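Local structure of aspartate aminotransferase (Plasmodium falciparum, 3K7Y) at residues Ile210-Ala215 with Ile239-Cys244; Gln82-Gly87 with Val243-Ser248. The protein probably catalyses the pyridoxal phosphate-dependent transfer of an amino group from L-aspartate to 2-oxoglutarate, giving oxaloacetate and L-glutamate, and forms a homodimer. All coordinates share one frame; numbering follows the deposited sequence.

Interaction 1: Ile210-Ala215 with Ile239-Cys244; sequences IIFDIA and IAFSVC. With PLP (pyridoxal-5'-phosphate), chain B.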
ATOM      1  N   ILE A 210      10.015 -21.715  -7.807  1.00 64.83           N
ATOM      2  CA  ILE A 210       8.555 -21.661  -7.824  1.00 63.59           C
ATOM      3  C   ILE A 210       7.952 -20.551  -6.935  1.00 62.95           C
ATOM      4  O   ILE A 210       8.421 -20.271  -5.826  1.00 63.34           O
ATOM      5  CB  ILE A 210       7.938 -23.059  -7.537  1.00 63.93           C
ATOM      6  CG1 ILE A 210       8.439 -24.102  -8.554  1.00 63.91           C
ATOM      7  CG2 ILE A 210       6.413 -22.999  -7.525  1.00 62.91           C
ATOM      8  CD1 ILE A 210       8.007 -23.890 -10.012  1.00 61.88           C
ATOM      9  N   ILE A 211       6.923 -19.896  -7.461  1.00 61.95           N
ATOM     10  CA  ILE A 211       6.192 -18.886  -6.713  1.00 60.92           C
ATOM     11  C   ILE A 211       4.766 -19.370  -6.698  1.00 60.56           C
ATOM     12  O   ILE A 211       4.139 -19.471  -7.751  1.00 60.44           O
ATOM     13  CB  ILE A 211       6.242 -17.476  -7.389  1.00 60.41           C
ATOM     14  CG1 ILE A 211       7.656 -16.870  -7.348  1.00 60.24           C
ATOM     15  CG2 ILE A 211       5.217 -16.529  -6.742  1.00 58.78           C
ATOM     16  CD1 ILE A 211       8.612 -17.377  -8.433  1.00 60.89           C
ATOM     17  N   PHE A 212       4.261 -19.693  -5.516  1.00 60.51           N
ATOM     18  CA  PHE A 212       2.897 -20.159  -5.406  1.00 60.61           C
ATOM     19  C   PHE A 212       1.972 -18.971  -5.196  1.00 60.24           C
ATOM     20  O   PHE A 212       2.258 -18.089  -4.365  1.00 59.90           O
ATOM     21  CB  PHE A 212       2.762 -21.141  -4.240  1.00 61.47           C
ATOM     22  CG  PHE A 212       3.599 -22.371  -4.379  1.00 62.15           C
ATOM     23  CD1 PHE A 212       4.907 -22.404  -3.881  1.00 63.40           C
ATOM     24  CD2 PHE A 212       3.088 -23.503  -4.997  1.00 62.41           C
ATOM     25  CE1 PHE A 212       5.698 -23.551  -4.000  1.00 64.16           C
ATOM     26  CE2 PHE A 212       3.871 -24.659  -5.128  1.00 63.62           C
ATOM     27  CZ  PHE A 212       5.181 -24.683  -4.625  1.00 64.65           C
ATOM     28  N   ASP A 213       0.874 -18.940  -5.944  1.00 60.30           N
ATOM     29  CA  ASP A 213      -0.151 -17.936  -5.692  1.00 60.85           C
ATOM     30  C   ASP A 213      -1.349 -18.521  -4.937  1.00 61.50           C
ATOM     31  O   ASP A 213      -2.117 -19.333  -5.474  1.00 62.35           O
ATOM     32  CB  ASP A 213      -0.613 -17.246  -6.973  1.00 60.70           C
ATOM     33  CG  ASP A 213      -1.338 -15.919  -6.699  1.00 62.82           C
ATOM     34  OD1 ASP A 213      -1.585 -15.567  -5.505  1.00 65.65           O
ATOM     35  OD2 ASP A 213      -1.656 -15.214  -7.685  1.00 64.13           O
ATOM     36  N   ILE A 214      -1.502 -18.088  -3.687  1.00 61.34           N
ATOM     37  CA  ILE A 214      -2.562 -18.589  -2.834  1.00 61.43           C
ATOM     38  C   ILE A 214      -3.525 -17.467  -2.439  1.00 61.32           C
ATOM     39  O   ILE A 214      -3.304 -16.767  -1.452  1.00 61.31           O
ATOM     40  CB  ILE A 214      -1.984 -19.364  -1.618  1.00 61.73           C
ATOM     41  CG1 ILE A 214      -1.680 -20.797  -2.016  1.00 61.79           C
ATOM     42  CG2 ILE A 214      -2.971 -19.424  -0.476  1.00 62.71           C
ATOM     43  CD1 ILE A 214      -0.291 -21.004  -2.440  1.00 62.19           C
ATOM     44  N   ALA A 215      -4.589 -17.312  -3.226  1.00 61.26           N
ATOM     45  CA  ALA A 215      -5.643 -16.354  -2.923  1.00 61.65           C
ATOM     46  C   ALA A 215      -6.865 -16.941  -2.224  1.00 63.57           C
ATOM     47  O   ALA A 215      -7.653 -16.192  -1.633  1.00 64.17           O
ATOM     48  CB  ALA A 215      -6.061 -15.659  -4.158  1.00 61.08           C
ATOM     49  N   ILE A 239      12.668 -28.200  -0.572  1.00 86.65           N
ATOM     50  CA  ILE A 239      12.969 -27.373  -1.736  1.00 83.91           C
ATOM     51  C   ILE A 239      12.634 -25.935  -1.339  1.00 81.17           C
ATOM     52  O   ILE A 239      11.827 -25.718  -0.427  1.00 80.47           O
ATOM     53  CB  ILE A 239      12.151 -27.789  -3.002  1.00 83.40           C
ATOM     54  CG1 ILE A 239      11.955 -29.310  -3.082  1.00 84.81           C
ATOM     55  CG2 ILE A 239      12.839 -27.275  -4.270  1.00 83.34           C
ATOM     56  CD1 ILE A 239      11.022 -29.775  -4.193  1.00 83.37           C
ATOM     57  N   ALA A 240      13.264 -24.960  -2.002  1.00 79.06           N
ATOM     58  CA  ALA A 240      13.009 -23.535  -1.731  1.00 76.21           C
ATOM     59  C   ALA A 240      12.020 -22.911  -2.732  1.00 73.61           C
ATOM     60  O   ALA A 240      11.952 -23.327  -3.894  1.00 73.97           O
ATOM     61  CB  ALA A 240      14.314 -22.769  -1.708  1.00 76.47           C
ATOM     62  N   PHE A 241      11.246 -21.925  -2.283  1.00 70.87           N
ATOM     63  CA  PHE A 241      10.215 -21.323  -3.131  1.00 68.07           C
ATOM     64  C   PHE A 241       9.647 -20.051  -2.501  1.00 66.29           C
ATOM     65  O   PHE A 241      10.190 -19.547  -1.519  1.00 66.74           O
ATOM     66  CB  PHE A 241       9.097 -22.340  -3.385  1.00 68.15           C
ATOM     67  CG  PHE A 241       8.555 -22.967  -2.131  1.00 68.13           C
ATOM     68  CD1 PHE A 241       8.894 -24.260  -1.788  1.00 68.96           C
ATOM     69  CD2 PHE A 241       7.703 -22.256  -1.290  1.00 67.15           C
ATOM     70  CE1 PHE A 241       8.398 -24.833  -0.634  1.00 69.97           C
ATOM     71  CE2 PHE A 241       7.210 -22.817  -0.137  1.00 67.09           C
ATOM     72  CZ  PHE A 241       7.556 -24.104   0.193  1.00 69.37           C
ATOM     73  N   SER A 242       8.555 -19.538  -3.057  1.00 64.31           N
ATOM     74  CA  SER A 242       7.929 -18.338  -2.527  1.00 62.66           C
ATOM     75  C   SER A 242       6.424 -18.444  -2.505  1.00 62.15           C
ATOM     76  O   SER A 242       5.826 -19.163  -3.319  1.00 62.52           O
ATOM     77  CB  SER A 242       8.318 -17.126  -3.352  1.00 61.58           C
ATOM     78  OG  SER A 242       9.591 -16.697  -2.974  1.00 61.24           O
ATOM     79  N   VAL A 243       5.807 -17.708  -1.584  1.00 61.19           N
ATOM     80  CA  VAL A 243       4.357 -17.737  -1.472  1.00 60.44           C
ATOM     81  C   VAL A 243       3.776 -16.321  -1.361  1.00 59.62           C
ATOM     82  O   VAL A 243       4.166 -15.542  -0.479  1.00 59.62           O
ATOM     83  CB  VAL A 243       3.881 -18.612  -0.277  1.00 61.20           C
ATOM     84  CG1 VAL A 243       2.394 -18.902  -0.394  1.00 60.78           C
ATOM     85  CG2 VAL A 243       4.662 -19.919  -0.193  1.00 61.17           C
ATOM     86  N   CYS A 244       2.861 -15.996  -2.275  1.00 58.50           N
ATOM     87  CA  CYS A 244       2.047 -14.803  -2.151  1.00 57.58           C
ATOM     88  C   CYS A 244       0.696 -15.240  -1.644  1.00 57.20           C
ATOM     89  O   CYS A 244       0.046 -16.092  -2.255  1.00 58.26           O
ATOM     90  CB  CYS A 244       1.907 -14.105  -3.497  1.00 57.42           C
ATOM     91  SG  CYS A 244       3.508 -13.628  -4.196  1.00 60.15           S
TER
HETATM   92  N1  PLP B 406      -3.958 -13.882  -7.124  1.00 59.51           N
HETATM   93  C2  PLP B 406      -5.138 -14.405  -7.589  1.00 57.07           C
HETATM   94  C2A PLP B 406      -5.091 -15.675  -8.350  1.00 55.74           C
HETATM   95  C3  PLP B 406      -6.334 -13.752  -7.333  1.00 58.25           C
HETATM   96  O3  PLP B 406      -7.517 -14.283  -7.782  1.00 58.49           O
HETATM   97  C4  PLP B 406      -6.331 -12.556  -6.614  1.00 59.75           C
HETATM   98  C4A PLP B 406      -7.659 -11.969  -6.241  1.00 62.37           C
HETATM   99  O4A PLP B 406      -8.158 -12.255  -5.145  1.00 65.22           O
HETATM  100  C5  PLP B 406      -5.126 -12.014  -6.125  1.00 60.08           C
HETATM  101  C6  PLP B 406      -3.939 -12.695  -6.402  1.00 60.52           C
HETATM  102  C5A PLP B 406      -5.011 -10.703  -5.342  1.00 59.02           C
HETATM  103  O4P PLP B 406      -5.873 -10.546  -4.228  1.00 57.43           O
HETATM  104  P   PLP B 406      -5.953  -9.133  -3.439  1.00 56.10           P
HETATM  105  O1P PLP B 406      -6.337  -9.334  -2.001  1.00 55.19           O
HETATM  106  O2P PLP B 406      -7.057  -8.299  -4.033  1.00 56.20           O
HETATM  107  O3P PLP B 406      -4.593  -8.478  -3.526  1.00 53.43           O
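The phenyl ring of Phe212 turns its edge, through CE1, onto one face of the Phe241 ring, a T-shaped pair with centroids 5.1 Å apart and planes at 86°. A face of the Phe212 ring is overlain toward its rim by CG2 of Ile210, two residues earlier on the same strand. Phe241 holds CG between its backbone N and carbonyl carbon (chi1 52°), which stands the ring over its own strand, with one face toward Phe212 CE1. Farther along, Ile214 CD1 meets Val243 CG1 at 4.0 Å. Ile231 of helix 229-235 packs on Phe212, Phe241 and Ile214, and Phe234 adds a second edge-to-face partner for Phe212.

Beneath these side chains the two strands run parallel, 4.6 Å apart at their closest. Phe212 is bonded through both backbone groups: its N donates to Ser242 O (2.7 Å) and its O accepts from Cys244 N in a nearly straight bond. The bond from Ile214 N to Cys244 O (2.9 Å) continues the ladder. On the other face, Ile211 CG2 touches Cys244 SG; Leu113 of helix 105-118 packs on both, and Ile110 on Cys244.

The carboxylate of Asp213 also leaves from this face, with CG anti to the backbone N (chi1 -162°), and brings OD2 to 2.7 Å from N1 of the pyridoxal phosphate; Ala215 CB lies 3.7 Å from C3. Two adjacent parallel strands of a beta-alpha-beta unit, the first bearing near its C-terminal end the aspartate that meets the pyridine nitrogen, are characteristic of the cofactor site of fold-type I aminotransferases.

Interaction 2: Gln82-Gly87 with Val243-Ser248; sequences QNLIFG and VCQSFS. With PLP (pyridoxal-5'-phosphate), chain B.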
ATOM      1  N   GLN A  82       2.194 -17.892   8.669  1.00 70.21           N
ATOM      2  CA  GLN A  82       2.862 -18.968   7.968  1.00 70.97           C
ATOM      3  C   GLN A  82       2.435 -20.348   8.462  1.00 73.02           C
ATOM      4  O   GLN A  82       2.618 -21.339   7.757  1.00 73.25           O
ATOM      5  CB  GLN A  82       4.375 -18.792   7.961  1.00 70.84           C
ATOM      6  CG  GLN A  82       4.977 -18.561   9.302  1.00 73.42           C
ATOM      7  CD  GLN A  82       6.492 -18.502   9.256  1.00 75.33           C
ATOM      8  OE1 GLN A  82       7.086 -18.285   8.196  1.00 73.99           O
ATOM      9  NE2 GLN A  82       7.131 -18.689  10.419  1.00 77.12           N
ATOM     10  N   ASN A  83       1.841 -20.415   9.649  1.00 75.15           N
ATOM     11  CA  ASN A  83       1.190 -21.655  10.076  1.00 77.53           C
ATOM     12  C   ASN A  83       0.217 -22.127   8.988  1.00 77.20           C
ATOM     13  O   ASN A  83       0.223 -23.297   8.593  1.00 77.96           O
ATOM     14  CB  ASN A  83       0.458 -21.477  11.416  1.00 79.02           C
ATOM     15  CG  ASN A  83      -0.049 -22.794  11.988  1.00 81.44           C
ATOM     16  OD1 ASN A  83       0.562 -23.347  12.897  1.00 83.85           O
ATOM     17  ND2 ASN A  83      -1.164 -23.304  11.452  1.00 81.85           N
ATOM     18  N   LEU A  84      -0.588 -21.195   8.481  1.00 76.42           N
ATOM     19  CA  LEU A  84      -1.640 -21.526   7.539  1.00 76.05           C
ATOM     20  C   LEU A  84      -1.111 -22.186   6.283  1.00 75.68           C
ATOM     21  O   LEU A  84      -1.756 -23.083   5.760  1.00 76.24           O
ATOM     22  CB  LEU A  84      -2.482 -20.297   7.202  1.00 74.79           C
ATOM     23  CG  LEU A  84      -3.193 -19.615   8.373  1.00 75.17           C
ATOM     24  CD1 LEU A  84      -4.060 -18.471   7.878  1.00 74.15           C
ATOM     25  CD2 LEU A  84      -4.028 -20.614   9.139  1.00 76.87           C
ATOM     26  N   ILE A  85       0.057 -21.771   5.800  1.00 75.33           N
ATOM     27  CA  ILE A  85       0.559 -22.378   4.576  1.00 75.47           C
ATOM     28  C   ILE A  85       1.432 -23.594   4.813  1.00 77.36           C
ATOM     29  O   ILE A  85       1.339 -24.557   4.066  1.00 77.62           O
ATOM     30  CB  ILE A  85       1.219 -21.383   3.583  1.00 73.94           C
ATOM     31  CG1 ILE A  85       2.446 -20.711   4.195  1.00 74.81           C
ATOM     32  CG2 ILE A  85       0.184 -20.370   3.033  1.00 72.39           C
ATOM     33  CD1 ILE A  85       2.164 -19.496   5.062  1.00 76.20           C
ATOM     34  N   PHE A  86       2.262 -23.568   5.848  1.00 79.55           N
ATOM     35  CA  PHE A  86       3.193 -24.675   6.100  1.00 82.02           C
ATOM     36  C   PHE A  86       2.674 -25.633   7.171  1.00 84.92           C
ATOM     37  O   PHE A  86       3.322 -26.622   7.482  1.00 86.05           O
ATOM     38  CB  PHE A  86       4.591 -24.154   6.491  1.00 82.37           C
ATOM     39  CG  PHE A  86       5.295 -23.339   5.403  1.00 80.89           C
ATOM     40  CD1 PHE A  86       6.128 -23.958   4.471  1.00 80.94           C
ATOM     41  CD2 PHE A  86       5.159 -21.955   5.344  1.00 78.68           C
ATOM     42  CE1 PHE A  86       6.783 -23.213   3.486  1.00 79.05           C
ATOM     43  CE2 PHE A  86       5.808 -21.208   4.362  1.00 77.09           C
ATOM     44  CZ  PHE A  86       6.621 -21.838   3.436  1.00 77.51           C
ATOM     45  N   GLY A  87       1.507 -25.330   7.728  1.00 86.73           N
ATOM     46  CA  GLY A  87       0.869 -26.180   8.724  1.00 90.63           C
ATOM     47  C   GLY A  87       1.536 -26.049  10.065  1.00 93.62           C
ATOM     48  O   GLY A  87       2.075 -24.990  10.394  1.00 92.95           O
ATOM     49  N   VAL A 243       5.807 -17.708  -1.584  1.00 61.19           N
ATOM     50  CA  VAL A 243       4.357 -17.737  -1.472  1.00 60.44           C
ATOM     51  C   VAL A 243       3.776 -16.321  -1.361  1.00 59.62           C
ATOM     52  O   VAL A 243       4.166 -15.542  -0.479  1.00 59.62           O
ATOM     53  CB  VAL A 243       3.881 -18.612  -0.277  1.00 61.20           C
ATOM     54  CG1 VAL A 243       2.394 -18.902  -0.394  1.00 60.78           C
ATOM     55  CG2 VAL A 243       4.662 -19.919  -0.193  1.00 61.17           C
ATOM     56  N   CYS A 244       2.861 -15.996  -2.275  1.00 58.50           N
ATOM     57  CA  CYS A 244       2.047 -14.803  -2.151  1.00 57.58           C
ATOM     58  C   CYS A 244       0.696 -15.240  -1.644  1.00 57.20           C
ATOM     59  O   CYS A 244       0.046 -16.092  -2.255  1.00 58.26           O
ATOM     60  CB  CYS A 244       1.907 -14.105  -3.497  1.00 57.42           C
ATOM     61  SG  CYS A 244       3.508 -13.628  -4.196  1.00 60.15           S
ATOM     62  N   GLN A 245       0.267 -14.651  -0.536  1.00 56.18           N
ATOM     63  CA  GLN A 245      -0.927 -15.099   0.170  1.00 55.70           C
ATOM     64  C   GLN A 245      -1.876 -13.935   0.399  1.00 55.07           C
ATOM     65  O   GLN A 245      -1.468 -12.905   0.933  1.00 55.10           O
ATOM     66  CB  GLN A 245      -0.491 -15.737   1.479  1.00 56.44           C
ATOM     67  CG  GLN A 245      -1.437 -15.691   2.669  1.00 57.52           C
ATOM     68  CD  GLN A 245      -0.999 -16.674   3.761  1.00 58.30           C
ATOM     69  OE1 GLN A 245      -1.732 -16.960   4.709  1.00 59.46           O
ATOM     70  NE2 GLN A 245       0.194 -17.216   3.606  1.00 57.77           N
ATOM     71  N   SER A 246      -3.125 -14.094  -0.041  1.00 54.37           N
ATOM     72  CA  SER A 246      -4.166 -13.094   0.150  1.00 53.58           C
ATOM     73  C   SER A 246      -5.205 -13.603   1.114  1.00 54.46           C
ATOM     74  O   SER A 246      -5.489 -14.803   1.150  1.00 55.47           O
ATOM     75  CB  SER A 246      -4.856 -12.769  -1.169  1.00 53.43           C
ATOM     76  OG  SER A 246      -6.005 -11.960  -0.941  1.00 53.72           O
ATOM     77  N   PHE A 247      -5.781 -12.685   1.884  1.00 54.54           N
ATOM     78  CA  PHE A 247      -6.850 -13.000   2.815  1.00 55.33           C
ATOM     79  C   PHE A 247      -8.060 -12.189   2.414  1.00 55.98           C
ATOM     80  O   PHE A 247      -8.953 -11.935   3.239  1.00 56.78           O
ATOM     81  CB  PHE A 247      -6.471 -12.580   4.219  1.00 55.50           C
ATOM     82  CG  PHE A 247      -5.223 -13.205   4.737  1.00 55.83           C
ATOM     83  CD1 PHE A 247      -5.213 -14.514   5.193  1.00 57.70           C
ATOM     84  CD2 PHE A 247      -4.055 -12.462   4.832  1.00 55.57           C
ATOM     85  CE1 PHE A 247      -4.044 -15.079   5.719  1.00 58.25           C
ATOM     86  CE2 PHE A 247      -2.887 -13.022   5.351  1.00 55.12           C
ATOM     87  CZ  PHE A 247      -2.884 -14.327   5.794  1.00 56.44           C
ATOM     88  N   SER A 248      -8.080 -11.749   1.158  1.00 55.49           N
ATOM     89  CA  SER A 248      -9.195 -10.958   0.695  1.00 56.82           C
ATOM     90  C   SER A 248     -10.462 -11.769   0.655  1.00 58.60           C
ATOM     91  O   SER A 248     -11.526 -11.232   0.969  1.00 59.79           O
ATOM     92  CB  SER A 248      -8.918 -10.305  -0.643  1.00 56.04           C
ATOM     93  OG  SER A 248      -8.413  -8.997  -0.428  1.00 57.28           O
TER
HETATM   94  N1  PLP B 406      -3.958 -13.882  -7.124  1.00 59.51           N
HETATM   95  C2  PLP B 406      -5.138 -14.405  -7.589  1.00 57.07           C
HETATM   96  C2A PLP B 406      -5.091 -15.675  -8.350  1.00 55.74           C
HETATM   97  C3  PLP B 406      -6.334 -13.752  -7.333  1.00 58.25           C
HETATM   98  O3  PLP B 406      -7.517 -14.283  -7.782  1.00 58.49           O
HETATM   99  C4  PLP B 406      -6.331 -12.556  -6.614  1.00 59.75           C
HETATM  100  C4A PLP B 406      -7.659 -11.969  -6.241  1.00 62.37           C
HETATM  101  O4A PLP B 406      -8.158 -12.255  -5.145  1.00 65.22           O
HETATM  102  C5  PLP B 406      -5.126 -12.014  -6.125  1.00 60.08           C
HETATM  103  C6  PLP B 406      -3.939 -12.695  -6.402  1.00 60.52           C
HETATM  104  C5A PLP B 406      -5.011 -10.703  -5.342  1.00 59.02           C
HETATM  105  O4P PLP B 406      -5.873 -10.546  -4.228  1.00 57.43           O
HETATM  106  P   PLP B 406      -5.953  -9.133  -3.439  1.00 56.10           P
HETATM  107  O1P PLP B 406      -6.337  -9.334  -2.001  1.00 55.19           O
HETATM  108  O2P PLP B 406      -7.057  -8.299  -4.033  1.00 56.20           O
HETATM  109  O3P PLP B 406      -4.593  -8.478  -3.526  1.00 53.43           O
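Ile85, near the end of helix 75-86, meets the carboxamide of Gln245 where the helical segment 82-86 crosses the strand segment 243-246 at 117°. This is the closely packed part of the contact: Ile85 and Gln245 bury more surface here than any other residue of the two segments, and Ile85 meets two side chains. Its CG2 and CD1 both reach Gln245 NE2, so that the amide tip lies against two branches of one aliphatic side chain. Gln245 gets there by leaving the strand with CG anti to its backbone N (chi1 151°) and staying extended beyond it, which lets the residue span much of the 10.6 Å between the axes of those segments. CG2 of Ile85 also rests on Val243 CG1, two residues back on the same face of the strand. His262 of the neighbouring strand 258-264 packs on Ile85 and Val243.

Toward Leu84 the fit is looser, and the side chains meet by their tips. CD1 of Leu84 approaches the edge of the Phe247 ring, 4.0 Å from CE1, and stays 4.2 Å from Gln245 OE1. This side does not open to solvent: Leu301 and Leu297 of helix 291-302 pack on Leu84 and Phe247 respectively. At the helix end, Leu84 O and Ile85 O are bonded by Gln217 and Arg232.

At the strand's last residue an ST turn begins: Ser246 OG accepts from Ser248 N at 3.0 Å. The same OG donates to phosphate oxygen O1P (2.9 Å), joined there by Ser248 OG (2.6 Å), while Tyr68 of the second subunit packs on Ser248. Two serines, one closing the strand and one just past it, with helix 75-86 packed behind that strand, form part of the phosphate-binding site of fold-type I aminotransferases.

In the fold
From the N terminus, helix 75-86 supplies the first partner of interaction 2 and is separated by 155 residues from its partner segment 243-248. In that interval the chain lays down strand 98-104 and the strands from 124-128 to 209-214. Interaction 1 closes a much shorter loop, 23 residues holding helix 229-235, within the span of interaction 2. Both end on strand 241-246 and share Val243 and Cys244. The two contacts touch directly: Phe241 CZ packs on Phe86 CE1, and Ile214 O probably accepts a hydrogen bond from Ser246 N. Together they tie helix 75-86 to the central sheet and bring residues at or just past the ends of two adjacent strands to the pyridine nitrogen and the phosphate of one cofactor.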